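Long-range contacts in sensor protein (Shewanella oneidensis, PDB 3LIC), which probably senses an extracellular signal through its PDC-fold domain and passes it across the membrane to its own histidine kinase region: residues P70-S75 with V165-D170; A34-L39 with G161-D166; S23-L28 with E174-A179; L28-Q33 with V249-W254; G74-F79 with S91-R96. All coordinates share one frame; numbering follows the deposited sequence.

Contact 1: P70-S75 with V165-D170; sequences PDFFGS and VDLALD. With EDO (1,2-ethanediol), chain B.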
# COMPACT_ATOMS: atom_id res chain seq x y z
N PRO A 70 1.54 -10.71 -11.12
CA PRO A 70 1.11 -11.49 -9.93
C PRO A 70 1.05 -10.67 -8.64
O PRO A 70 0.24 -10.99 -7.76
CB PRO A 70 2.22 -12.55 -9.77
CG PRO A 70 2.71 -12.80 -11.28
CD PRO A 70 2.65 -11.35 -11.88
N ASP A 71 1.91 -9.64 -8.48
CA ASP A 71 1.90 -8.84 -7.24
C ASP A 71 0.73 -7.91 -7.08
O ASP A 71 0.50 -7.49 -5.93
CB ASP A 71 3.15 -7.98 -7.10
CG ASP A 71 4.36 -8.82 -6.76
OD1 ASP A 71 4.25 -9.72 -5.88
OD2 ASP A 71 5.42 -8.58 -7.38
N PHE A 72 0.01 -7.57 -8.18
CA PHE A 72 -1.14 -6.63 -8.08
C PHE A 72 -2.40 -7.35 -7.64
O PHE A 72 -2.67 -8.44 -8.06
CB PHE A 72 -1.41 -5.85 -9.38
CG PHE A 72 -0.18 -5.11 -9.97
CD1 PHE A 72 0.88 -4.74 -9.17
CD2 PHE A 72 -0.18 -4.71 -11.29
CE1 PHE A 72 1.96 -4.04 -9.68
CE2 PHE A 72 0.91 -4.01 -11.84
CZ PHE A 72 2.01 -3.70 -11.00
N PHE A 73 -3.16 -6.76 -6.74
CA PHE A 73 -4.40 -7.36 -6.32
C PHE A 73 -5.53 -7.01 -7.31
O PHE A 73 -6.36 -7.86 -7.67
CB PHE A 73 -4.78 -6.82 -4.94
CG PHE A 73 -6.09 -7.35 -4.48
CD1 PHE A 73 -6.19 -8.69 -4.03
CD2 PHE A 73 -7.26 -6.55 -4.54
CE1 PHE A 73 -7.41 -9.22 -3.64
CE2 PHE A 73 -8.50 -7.08 -4.17
CZ PHE A 73 -8.56 -8.44 -3.73
N GLY A 74 -5.55 -5.77 -7.76
CA GLY A 74 -6.68 -5.30 -8.53
C GLY A 74 -6.34 -4.02 -9.31
O GLY A 74 -5.37 -3.34 -9.01
N SER A 75 -7.13 -3.70 -10.32
CA SER A 75 -6.91 -2.45 -11.04
C SER A 75 -8.21 -1.84 -11.53
O SER A 75 -9.11 -2.57 -11.93
CB SER A 75 -5.90 -2.72 -12.18
OG SER A 75 -5.92 -1.62 -13.08
N VAL A 165 -3.91 0.90 -9.28
CA VAL A 165 -3.44 -0.47 -9.00
C VAL A 165 -3.67 -0.60 -7.48
O VAL A 165 -3.40 0.35 -6.71
CB VAL A 165 -1.94 -0.72 -9.43
CG1 VAL A 165 -1.49 -2.10 -9.14
CG2 VAL A 165 -1.81 -0.66 -10.94
N ASP A 166 -4.25 -1.73 -7.05
CA ASP A 166 -4.43 -2.07 -5.63
C ASP A 166 -3.39 -3.10 -5.22
O ASP A 166 -3.12 -4.08 -5.96
CB ASP A 166 -5.84 -2.69 -5.37
CG ASP A 166 -6.97 -1.74 -5.72
OD1 ASP A 166 -8.11 -2.23 -5.93
OD2 ASP A 166 -6.73 -0.50 -5.77
N LEU A 167 -2.84 -2.91 -4.02
CA LEU A 167 -1.96 -3.88 -3.43
C LEU A 167 -2.62 -4.39 -2.14
O LEU A 167 -2.90 -3.60 -1.25
CB LEU A 167 -0.61 -3.24 -3.08
CG LEU A 167 0.23 -2.67 -4.24
CD1 LEU A 167 1.55 -2.19 -3.57
CD2 LEU A 167 0.54 -3.74 -5.31
N ALA A 168 -2.87 -5.70 -2.05
CA ALA A 168 -3.57 -6.26 -0.88
C ALA A 168 -2.61 -6.24 0.32
O ALA A 168 -1.47 -6.75 0.21
CB ALA A 168 -4.01 -7.70 -1.18
N LEU A 169 -3.02 -5.69 1.47
CA LEU A 169 -2.06 -5.66 2.57
C LEU A 169 -1.68 -7.01 3.07
O LEU A 169 -0.54 -7.18 3.52
CB LEU A 169 -2.56 -4.87 3.78
CG LEU A 169 -3.05 -3.44 3.56
CD1 LEU A 169 -3.22 -2.83 4.95
CD2 LEU A 169 -2.16 -2.59 2.76
N ASP A 170 -2.62 -7.96 3.08
CA ASP A 170 -2.26 -9.32 3.57
C ASP A 170 -1.05 -9.91 2.86
O ASP A 170 -0.36 -10.78 3.40
CB ASP A 170 -3.45 -10.31 3.47
CG ASP A 170 -4.52 -10.04 4.56
OD1 ASP A 170 -4.26 -9.27 5.54
OD2 ASP A 170 -5.65 -10.59 4.43
C1 EDO B . -9.79 1.16 -6.56
O1 EDO B . -8.63 0.69 -7.27
C2 EDO B . -10.63 0.02 -5.99
O2 EDO B . -9.92 -0.60 -4.89
O HOH W 1 -1.33 -7.19 -3.93
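A classic beta bulge marks the point where strand 74-79 joins strand 161-168 in the antiparallel sheet of a PDC sensor domain. Phe73 and Gly74 both face Asp166. The backbone bonds come first. Phe73 N donates to Asp166 O at 2.8 Å, in the plane of that carbonyl. Gly74 N reaches the same oxygen, but that bond is weak. In return Asp166 N gives an almost straight bond of 2.8 Å to Gly74 O, with the donor above the carbonyl plane. A water extends the pairing, donating to Asp71 O and accepting from Ala168 N.

The apolar contacts lie around this bridge. Val165 CG1 sits over one face of the Phe72 ring, a CH-pi contact 3.6 Å from the ring centroid. With CG1 anti to the backbone N, the methyl is placed there. Leu167 CD2 approaches the same ring obliquely. Phe73 takes another course: its CG is anti to the backbone N, and its CD1 packs 3.7 Å from Ala168 CB.

The carboxylates bond to partners outside the two segments. Asp71 OD1 accepts from Gln175 NE2, and Asp166 OD1 from Tyr93 OH. A 1,2-ethanediol, probably from the crystallisation liquor, also holds this carboxylate, with its O2 donating to Asp166 OD1 at 2.6 Å.

Contact 2: A34-L39 with G161-D166; sequences ANTQGL and GVTTVD. With EDO (1,2-ethanediol), chain B.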
# COMPACT_ATOMS: atom_id res chain seq x y z
N ALA A 34 4.84 2.68 -11.83
CA ALA A 34 5.20 2.65 -13.25
C ALA A 34 4.12 2.12 -14.16
O ALA A 34 3.86 2.69 -15.23
CB ALA A 34 6.44 1.83 -13.46
N ASN A 35 3.51 1.02 -13.74
CA ASN A 35 2.39 0.44 -14.48
C ASN A 35 1.10 1.25 -14.52
O ASN A 35 0.44 1.32 -15.53
CB ASN A 35 2.10 -0.93 -13.89
CG ASN A 35 2.91 -2.00 -14.57
OD1 ASN A 35 2.37 -3.01 -15.01
ND2 ASN A 35 4.22 -1.77 -14.70
N THR A 36 0.71 1.81 -13.40
CA THR A 36 -0.44 2.70 -13.37
C THR A 36 -0.14 3.94 -14.23
O THR A 36 -0.96 4.33 -15.04
CB THR A 36 -0.75 3.10 -11.95
OG1 THR A 36 -0.82 1.90 -11.21
CG2 THR A 36 -2.13 3.81 -11.85
N GLN A 37 1.03 4.54 -14.06
CA GLN A 37 1.40 5.65 -14.93
C GLN A 37 1.37 5.25 -16.42
O GLN A 37 0.91 6.01 -17.26
CB GLN A 37 2.79 6.22 -14.51
CG GLN A 37 2.74 6.88 -13.15
CD GLN A 37 4.16 7.20 -12.63
OE1 GLN A 37 5.14 6.97 -13.32
NE2 GLN A 37 4.26 7.70 -11.41
N GLY A 38 1.83 4.06 -16.75
CA GLY A 38 1.90 3.66 -18.17
C GLY A 38 0.44 3.56 -18.67
O GLY A 38 0.08 4.09 -19.73
N LEU A 39 -0.44 2.95 -17.86
CA LEU A 39 -1.82 2.77 -18.33
C LEU A 39 -2.54 4.13 -18.49
O LEU A 39 -3.20 4.37 -19.53
CB LEU A 39 -2.62 1.76 -17.48
CG LEU A 39 -4.09 1.61 -17.87
CD1 LEU A 39 -4.26 1.12 -19.32
CD2 LEU A 39 -4.78 0.61 -16.86
N GLY A 161 -10.53 10.95 -15.85
CA GLY A 161 -10.56 9.87 -14.86
C GLY A 161 -9.25 9.48 -14.21
O GLY A 161 -8.24 10.14 -14.37
N VAL A 162 -9.24 8.35 -13.50
CA VAL A 162 -7.98 7.74 -13.04
C VAL A 162 -7.92 6.23 -13.36
O VAL A 162 -8.97 5.57 -13.48
CB VAL A 162 -7.90 7.91 -11.54
CG1 VAL A 162 -8.05 9.43 -11.12
CG2 VAL A 162 -9.02 7.09 -10.84
N THR A 163 -6.73 5.67 -13.51
CA THR A 163 -6.55 4.23 -13.47
C THR A 163 -5.79 3.93 -12.16
O THR A 163 -5.14 4.83 -11.61
CB THR A 163 -5.80 3.70 -14.66
OG1 THR A 163 -4.43 4.10 -14.59
CG2 THR A 163 -6.39 4.27 -15.96
N THR A 164 -5.88 2.71 -11.66
CA THR A 164 -5.41 2.45 -10.30
C THR A 164 -4.70 1.14 -10.30
O THR A 164 -4.89 0.34 -11.22
CB THR A 164 -6.56 2.33 -9.24
OG1 THR A 164 -7.38 1.20 -9.54
CG2 THR A 164 -7.41 3.64 -9.13
N VAL A 165 -3.91 0.90 -9.28
CA VAL A 165 -3.44 -0.47 -9.00
C VAL A 165 -3.67 -0.60 -7.48
O VAL A 165 -3.40 0.35 -6.71
CB VAL A 165 -1.94 -0.72 -9.43
CG1 VAL A 165 -1.49 -2.10 -9.14
CG2 VAL A 165 -1.81 -0.66 -10.94
N ASP A 166 -4.25 -1.73 -7.05
CA ASP A 166 -4.43 -2.07 -5.63
C ASP A 166 -3.39 -3.10 -5.22
O ASP A 166 -3.12 -4.08 -5.96
CB ASP A 166 -5.84 -2.69 -5.37
CG ASP A 166 -6.97 -1.74 -5.72
OD1 ASP A 166 -8.11 -2.23 -5.93
OD2 ASP A 166 -6.73 -0.50 -5.77
C1 EDO B . -9.79 1.16 -6.56
O1 EDO B . -8.63 0.69 -7.27
C2 EDO B . -10.63 0.02 -5.99
O2 EDO B . -9.92 -0.60 -4.89
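Helix segment 34-39 runs nearly antiparallel to strand segment 161-166, at 156°, with the axes 7.8 Å apart at their closest. Thr36, Leu39 and Thr163 carry the contact. Thr36 points its CG2 at the strand, anti to its own backbone N, and this methyl comes to 3.2 Å from Thr163 O. The side chains of Thr36 and Thr163 run alongside each other, head to tail. Leu39 lies aslant Thr163, and its CD2 is 3.9 Å from Thr163 CB. The hydroxyls do not bond to each other: Thr36 OG1 bonds to Ala32 O, one turn back in the helix, and Thr163 OG1 to Ser40 OG. On the other side of the strand Thr164 OG1 donates to O1 of the bound 1,2-ethanediol at 2.6 Å. This is helix-on-sheet packing in the PDC fold. The long helix 2-46 lies along one face of the sheet here, next to Arg65 of helix 55-68, while strands 74-79 and 145-153 flank strand 161-168.

Contact 3: S23-L28 with E174-A179; sequences SRLQFL and EQLGIA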
# COMPACT_ATOMS: atom_id res chain seq x y z
N SER A 23 13.80 -2.59 0.72
CA SER A 23 14.18 -2.73 -0.64
C SER A 23 13.12 -3.43 -1.50
O SER A 23 12.80 -2.98 -2.60
CB SER A 23 15.44 -3.59 -0.67
OG SER A 23 16.32 -3.09 -1.60
N ARG A 24 12.70 -4.60 -1.07
CA ARG A 24 11.61 -5.34 -1.70
C ARG A 24 10.41 -4.43 -1.86
O ARG A 24 9.77 -4.37 -2.90
CB ARG A 24 11.21 -6.54 -0.82
CG ARG A 24 12.42 -7.41 -0.40
CD ARG A 24 12.09 -8.86 0.00
NE ARG A 24 13.35 -9.57 0.03
CZ ARG A 24 14.02 -9.93 1.13
NH1 ARG A 24 13.51 -9.74 2.33
NH2 ARG A 24 15.20 -10.53 0.99
N LEU A 25 10.09 -3.72 -0.78
CA LEU A 25 8.91 -2.90 -0.77
C LEU A 25 9.12 -1.78 -1.79
O LEU A 25 8.22 -1.48 -2.52
CB LEU A 25 8.56 -2.36 0.64
CG LEU A 25 7.45 -1.28 0.70
CD1 LEU A 25 6.09 -1.75 0.30
CD2 LEU A 25 7.39 -0.65 2.10
N GLN A 26 10.32 -1.19 -1.86
CA GLN A 26 10.58 -0.16 -2.87
C GLN A 26 10.32 -0.60 -4.32
O GLN A 26 9.66 0.11 -5.09
CB GLN A 26 12.05 0.31 -2.77
CG GLN A 26 12.37 1.55 -3.66
CD GLN A 26 13.87 1.75 -3.83
OE1 GLN A 26 14.68 1.19 -3.09
NE2 GLN A 26 14.25 2.54 -4.83
N PHE A 27 10.87 -1.76 -4.70
CA PHE A 27 10.67 -2.24 -6.04
C PHE A 27 9.17 -2.59 -6.31
O PHE A 27 8.68 -2.35 -7.39
CB PHE A 27 11.70 -3.36 -6.37
CG PHE A 27 13.11 -2.81 -6.54
CD1 PHE A 27 13.45 -2.05 -7.68
CD2 PHE A 27 14.09 -3.04 -5.59
CE1 PHE A 27 14.72 -1.51 -7.83
CE2 PHE A 27 15.35 -2.50 -5.73
CZ PHE A 27 15.66 -1.73 -6.85
N LEU A 28 8.44 -3.08 -5.30
CA LEU A 28 7.04 -3.39 -5.42
C LEU A 28 6.23 -2.12 -5.69
O LEU A 28 5.36 -2.11 -6.57
CB LEU A 28 6.55 -4.01 -4.11
CG LEU A 28 5.03 -4.31 -4.03
CD1 LEU A 28 4.58 -5.23 -5.19
CD2 LEU A 28 4.66 -4.93 -2.71
N GLU A 174 4.81 -11.59 2.88
CA GLU A 174 5.45 -12.45 1.91
C GLU A 174 6.20 -11.68 0.80
O GLU A 174 7.30 -12.09 0.39
CB GLU A 174 4.40 -13.34 1.27
CG GLU A 174 5.02 -13.98 0.04
CD GLU A 174 4.11 -15.01 -0.59
OE1 GLU A 174 2.86 -14.84 -0.48
OE2 GLU A 174 4.65 -15.98 -1.20
N GLN A 175 5.62 -10.60 0.27
CA GLN A 175 6.31 -9.91 -0.79
C GLN A 175 7.61 -9.29 -0.25
O GLN A 175 8.60 -9.15 -0.99
CB GLN A 175 5.38 -8.84 -1.41
CG GLN A 175 4.42 -9.44 -2.38
CD GLN A 175 3.27 -8.54 -2.64
OE1 GLN A 175 2.81 -7.84 -1.73
NE2 GLN A 175 2.78 -8.53 -3.89
N LEU A 176 7.61 -8.94 1.05
CA LEU A 176 8.75 -8.31 1.75
C LEU A 176 9.69 -9.33 2.40
O LEU A 176 10.85 -9.00 2.65
CB LEU A 176 8.28 -7.33 2.81
CG LEU A 176 8.11 -5.88 2.29
CD1 LEU A 176 7.41 -5.80 0.87
CD2 LEU A 176 7.41 -5.02 3.38
N GLY A 177 9.19 -10.55 2.65
CA GLY A 177 10.05 -11.65 3.09
C GLY A 177 10.26 -11.60 4.61
O GLY A 177 11.34 -11.84 5.07
N ILE A 178 9.20 -11.25 5.35
CA ILE A 178 9.20 -11.02 6.77
C ILE A 178 7.88 -11.63 7.29
O ILE A 178 6.77 -11.49 6.67
CB ILE A 178 9.18 -9.47 7.11
CG1 ILE A 178 10.31 -8.71 6.42
CG2 ILE A 178 9.44 -9.24 8.56
CD1 ILE A 178 11.77 -9.18 6.85
N ALA A 179 7.97 -12.31 8.44
CA ALA A 179 6.81 -12.94 9.01
C ALA A 179 5.81 -11.85 9.38
O ALA A 179 6.20 -10.83 9.87
CB ALA A 179 7.22 -13.76 10.23
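A Schellman motif closes helix 172-176, and the long helix 2-46 packs against this helix end. Gly177 is the C-prime residue. Its phi is positive, which favours glycine, and Ile178 N bonds back to Pro173 O. Gly177 N also turns back, weakly, to Glu174 O.

Arg24 meets the end of the helix. Its chain is extended from CG to NE and passes alongside the last turn, and its CD comes to 2.9 Å from Leu176 O. In the conformer described, NH1 donates to Leu176 O at 2.8 Å, with an N-H...O angle of 165°. The oxygen lies at the edge of the guanidinium, in its plane. Ser21 OG also bonds to Leu176 O, so two donors hold this carbonyl. The positive charge at a helix C-terminus would probably be favoured by the helix dipole.

Beneath the polar layer, Leu176 CD1 packs 3.6 Å from Leu25 CB. An alanine in place of Leu176 would lack the branch that meets Leu25, and the helix end would probably fit less closely against helix 2-46. Leu28 lies crosswise to Gln175, with Leu28 CD2 3.6 Å from Gln175 OE1. Gln175 NE2 is held by Asp71 OD1. The donors from helix 2-46 are added by this contact; a glycine at positive phi with N-H groups folded back onto the last turn is the mark of a Schellman C-cap.

Contact 4: L28-Q33 with V249-W254; sequences LLEHAQ and VAKLKW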
# COMPACT_ATOMS: atom_id res chain seq x y z
N LEU A 28 8.44 -3.08 -5.30
CA LEU A 28 7.04 -3.39 -5.42
C LEU A 28 6.23 -2.12 -5.69
O LEU A 28 5.36 -2.11 -6.57
CB LEU A 28 6.55 -4.01 -4.11
CG LEU A 28 5.03 -4.31 -4.03
CD1 LEU A 28 4.58 -5.23 -5.19
CD2 LEU A 28 4.66 -4.93 -2.71
N LEU A 29 6.53 -1.04 -4.97
CA LEU A 29 5.73 0.19 -5.04
C LEU A 29 6.09 0.94 -6.32
O LEU A 29 5.23 1.49 -7.00
CB LEU A 29 6.00 1.07 -3.79
CG LEU A 29 5.57 0.53 -2.39
CD1 LEU A 29 6.03 1.48 -1.26
CD2 LEU A 29 4.06 0.35 -2.30
N GLU A 30 7.36 0.88 -6.72
CA GLU A 30 7.73 1.51 -7.96
C GLU A 30 7.16 0.73 -9.16
O GLU A 30 6.81 1.37 -10.17
CB GLU A 30 9.25 1.69 -8.09
CG GLU A 30 9.80 2.59 -6.97
CD GLU A 30 11.32 2.73 -7.03
OE1 GLU A 30 11.95 1.96 -7.77
OE2 GLU A 30 11.89 3.61 -6.32
N HIS A 31 7.11 -0.61 -9.08
CA HIS A 31 6.49 -1.40 -10.16
C HIS A 31 4.99 -0.98 -10.33
O HIS A 31 4.50 -0.78 -11.43
CB HIS A 31 6.63 -2.90 -9.85
CG HIS A 31 6.03 -3.78 -10.89
ND1 HIS A 31 5.54 -5.05 -10.62
CD2 HIS A 31 5.80 -3.56 -12.20
CE1 HIS A 31 5.04 -5.58 -11.72
NE2 HIS A 31 5.20 -4.70 -12.70
N ALA A 32 4.27 -0.84 -9.23
CA ALA A 32 2.85 -0.46 -9.25
C ALA A 32 2.67 0.97 -9.81
O ALA A 32 1.79 1.22 -10.62
CB ALA A 32 2.27 -0.54 -7.83
N GLN A 33 3.55 1.87 -9.37
CA GLN A 33 3.59 3.25 -9.86
C GLN A 33 3.77 3.29 -11.36
O GLN A 33 2.91 3.86 -12.06
CB GLN A 33 4.67 4.05 -9.14
CG GLN A 33 4.31 4.20 -7.65
CD GLN A 33 5.45 4.75 -6.72
OE1 GLN A 33 6.46 5.26 -7.17
NE2 GLN A 33 5.27 4.60 -5.42
N VAL A 249 12.21 3.71 2.99
CA VAL A 249 12.04 3.52 1.54
C VAL A 249 12.47 4.79 0.74
O VAL A 249 11.96 5.91 0.96
CB VAL A 249 10.62 3.17 1.24
CG1 VAL A 249 10.41 2.98 -0.24
CG2 VAL A 249 10.23 1.95 2.01
N ALA A 250 13.41 4.63 -0.18
CA ALA A 250 13.94 5.77 -0.92
C ALA A 250 12.83 6.56 -1.64
O ALA A 250 11.96 5.95 -2.28
CB ALA A 250 14.96 5.28 -1.88
N LYS A 251 12.82 7.89 -1.52
CA LYS A 251 11.91 8.80 -2.26
C LYS A 251 10.54 8.93 -1.63
O LYS A 251 10.08 10.04 -1.40
CB LYS A 251 11.67 8.36 -3.71
CG LYS A 251 12.84 8.38 -4.64
CD LYS A 251 12.34 8.74 -6.04
CE LYS A 251 13.48 8.62 -7.05
NZ LYS A 251 13.86 7.18 -7.04
N LEU A 252 9.87 7.79 -1.39
CA LEU A 252 8.59 7.82 -0.72
C LEU A 252 8.74 8.11 0.75
O LEU A 252 7.90 8.80 1.34
CB LEU A 252 7.87 6.47 -0.94
CG LEU A 252 7.42 6.17 -2.38
CD1 LEU A 252 7.30 4.69 -2.51
CD2 LEU A 252 6.09 6.89 -2.79
N LYS A 253 9.81 7.60 1.35
CA LYS A 253 10.12 7.87 2.75
C LYS A 253 9.13 7.14 3.61
O LYS A 253 8.92 7.48 4.78
CB LYS A 253 10.04 9.37 3.03
CG LYS A 253 11.23 10.08 2.43
CD LYS A 253 10.75 11.35 1.79
CE LYS A 253 11.93 12.28 1.64
NZ LYS A 253 12.60 12.22 2.98
N TRP A 254 8.47 6.14 3.04
CA TRP A 254 7.85 5.19 3.92
C TRP A 254 8.96 4.48 4.70
O TRP A 254 10.15 4.47 4.25
CB TRP A 254 7.04 4.17 3.12
CG TRP A 254 5.93 4.77 2.35
CD1 TRP A 254 5.72 6.12 2.06
CD2 TRP A 254 4.87 4.06 1.69
NE1 TRP A 254 4.59 6.25 1.29
CE2 TRP A 254 4.06 5.00 1.05
CE3 TRP A 254 4.52 2.71 1.63
CZ2 TRP A 254 2.94 4.64 0.32
CZ3 TRP A 254 3.41 2.35 0.91
CH2 TRP A 254 2.64 3.31 0.25
O HOH W 2 10.64 4.50 -4.08
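Helix segment 28-33 faces segment 249-254, an irregular turn joining strands 241-248 and 255-261. The backbones stay well apart, with Leu29 CA and Leu252 CA, the nearest pair, 9.2 Å from each other. Side chains bridge this distance. Leu29 touches both Leu252 and Trp254. Its CG is anti to the carbonyl carbon, and its CD1 sits over one face of the indole, offset toward the rim, 3.5 Å from Trp254 CE3. The same methyl is 3.7 Å from Leu252 CD1. The connection between these two strands of the five-stranded sheet is thus pressed onto the long helix 2-46, the N-terminal helix that runs along both sheets of the PDC-type sensor region. Trp132 of strand 131-137 meets the Trp254 ring edge-to-face. Nearer the surface the contact turns polar. A water donates to Glu30 OE2 and to Ala250 O, each at 2.7 Å. Glu30 OE2 also accepts from Gln26 NE2. Lys251 NZ remains 4.1 Å from Glu30 OE2, too long for a salt bridge.

Contact 5: G74-F79 with S91-R96; sequences GSAIAF and SPYVYR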
# COMPACT_ATOMS: atom_id res chain seq x y z
N GLY A 74 -5.55 -5.77 -7.76
CA GLY A 74 -6.68 -5.30 -8.53
C GLY A 74 -6.34 -4.02 -9.31
O GLY A 74 -5.37 -3.34 -9.01
N SER A 75 -7.13 -3.70 -10.32
CA SER A 75 -6.91 -2.45 -11.04
C SER A 75 -8.21 -1.84 -11.53
O SER A 75 -9.11 -2.57 -11.93
CB SER A 75 -5.90 -2.72 -12.18
OG SER A 75 -5.92 -1.62 -13.08
N ALA A 76 -8.36 -0.54 -11.45
CA ALA A 76 -9.61 0.06 -11.92
C ALA A 76 -9.38 1.13 -13.00
O ALA A 76 -8.30 1.78 -13.03
CB ALA A 76 -10.38 0.71 -10.72
N ILE A 77 -10.40 1.35 -13.83
CA ILE A 77 -10.44 2.50 -14.71
C ILE A 77 -11.72 3.26 -14.44
O ILE A 77 -12.79 2.80 -14.82
CB ILE A 77 -10.44 2.11 -16.18
CG1 ILE A 77 -9.14 1.36 -16.51
CG2 ILE A 77 -10.70 3.42 -17.10
CD1 ILE A 77 -9.09 0.88 -17.94
N ALA A 78 -11.61 4.43 -13.79
CA ALA A 78 -12.74 5.09 -13.19
C ALA A 78 -12.92 6.49 -13.83
O ALA A 78 -11.95 7.24 -13.92
CB ALA A 78 -12.53 5.17 -11.71
N PHE A 79 -14.11 6.81 -14.33
CA PHE A 79 -14.29 8.08 -15.12
C PHE A 79 -15.02 9.15 -14.29
O PHE A 79 -15.80 8.79 -13.41
CB PHE A 79 -15.07 7.84 -16.46
CG PHE A 79 -14.34 6.94 -17.43
CD1 PHE A 79 -13.47 7.46 -18.38
CD2 PHE A 79 -14.47 5.59 -17.35
CE1 PHE A 79 -12.79 6.62 -19.23
CE2 PHE A 79 -13.79 4.73 -18.20
CZ PHE A 79 -12.96 5.25 -19.14
N SER A 91 -16.91 2.62 -13.65
CA SER A 91 -15.60 2.25 -13.18
C SER A 91 -15.34 0.76 -13.20
O SER A 91 -15.24 0.10 -12.16
CB SER A 91 -15.31 2.91 -11.84
OG SER A 91 -14.16 2.35 -11.21
N PRO A 92 -15.15 0.22 -14.41
CA PRO A 92 -14.68 -1.17 -14.52
C PRO A 92 -13.51 -1.47 -13.58
O PRO A 92 -12.60 -0.65 -13.46
CB PRO A 92 -14.20 -1.25 -15.96
CG PRO A 92 -15.10 -0.18 -16.68
CD PRO A 92 -15.23 0.92 -15.72
N TYR A 93 -13.49 -2.65 -12.99
CA TYR A 93 -12.48 -3.00 -12.00
C TYR A 93 -12.32 -4.51 -11.98
O TYR A 93 -13.31 -5.22 -11.96
CB TYR A 93 -12.99 -2.53 -10.63
CG TYR A 93 -12.16 -2.96 -9.45
CD1 TYR A 93 -10.84 -2.48 -9.29
CD2 TYR A 93 -12.69 -3.79 -8.47
CE1 TYR A 93 -10.06 -2.88 -8.19
CE2 TYR A 93 -11.93 -4.17 -7.37
CZ TYR A 93 -10.63 -3.73 -7.25
OH TYR A 93 -9.93 -4.11 -6.13
N VAL A 94 -11.10 -5.01 -12.07
CA VAL A 94 -10.84 -6.45 -11.94
C VAL A 94 -9.92 -6.73 -10.74
O VAL A 94 -8.99 -5.97 -10.47
CB VAL A 94 -10.23 -7.06 -13.25
CG1 VAL A 94 -9.77 -8.52 -13.05
CG2 VAL A 94 -11.20 -6.93 -14.44
N TYR A 95 -10.15 -7.82 -10.00
CA TYR A 95 -9.32 -8.11 -8.81
C TYR A 95 -9.14 -9.63 -8.71
O TYR A 95 -9.91 -10.38 -9.34
CB TYR A 95 -9.91 -7.50 -7.49
CG TYR A 95 -11.23 -8.12 -7.00
CD1 TYR A 95 -11.24 -9.16 -6.05
CD2 TYR A 95 -12.46 -7.65 -7.49
CE1 TYR A 95 -12.52 -9.76 -5.60
CE2 TYR A 95 -13.69 -8.17 -7.05
CZ TYR A 95 -13.72 -9.22 -6.11
OH TYR A 95 -14.99 -9.68 -5.74
N ARG A 96 -8.06 -10.06 -8.04
CA ARG A 96 -7.84 -11.51 -7.89
C ARG A 96 -8.60 -12.08 -6.67
O ARG A 96 -8.55 -11.53 -5.59
CB ARG A 96 -6.35 -11.93 -8.02
CG ARG A 96 -5.51 -12.02 -6.78
CD ARG A 96 -3.99 -11.64 -7.11
NE ARG A 96 -3.58 -12.35 -8.31
CZ ARG A 96 -2.86 -11.88 -9.32
NH1 ARG A 96 -2.39 -10.66 -9.37
NH2 ARG A 96 -2.59 -12.70 -10.31
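The ring of Tyr93 lies against the neighbouring strand, with Ala76 N in plane at its edge. Ala76 CB, Ser75 O and the carbonyl carbon of Gly74 approach it obliquely. Tyr93 CD1 is 3.5 Å from Ala76 CB and 3.2 Å from Ser75 O. With CG anti to the backbone N (chi1 173°), the ring runs toward Gly74, where a beta carbon would collide with Tyr93 OH. The hydroxyl reaches across strand 74-79 to Asp166. A leucine in place of Tyr93 would have no hydroxyl for Asp166, which would probably be held less firmly.

The backbones form an antiparallel ladder. Ser75 and Val94 are a hydrogen-bonded pair: Ser75 N donates to Val94 O at 2.9 Å, and Val94 N returns to Ser75 O at 3.2 Å. Ile77 N adds a bond of 3.0 Å to Pro92 O. Pro92 has no N-H to return one, and its CD lies 3.2 Å from Ile77 O. Ser91 OG packs 3.3 Å from Ala78 CB; it is buried without a polar partner.

Strand 74-79 thus lies between 92-96 and 161-168 in the PDC sheet, with 101-105 beyond 92-96. Helix 55-68 packs on Ser75, Pro92 and Val94.

In the fold
Contacts 1, 2 and 5 are buried and belong to one sheet. Contacts 1 and 5 share Gly74 and Ser75 and join strand 74-79 to its two neighbours by backbone bonds, with a bulge in contact 1 and a ladder in contact 5. The Asp166–Tyr93 bond ties them together across the sheet. Contact 2 sets helix 2-46 on strand 161-168 by side-chain packing, without hydrogen bonds between the segments. Contacts 3 and 4 use the same helix nearer its N-terminus and are only partly buried. There leucines pack inside, while an arginine-to-carbonyl bond and a bridging water lie further out. Asp71–Gln175 joins contact 1 to contact 3.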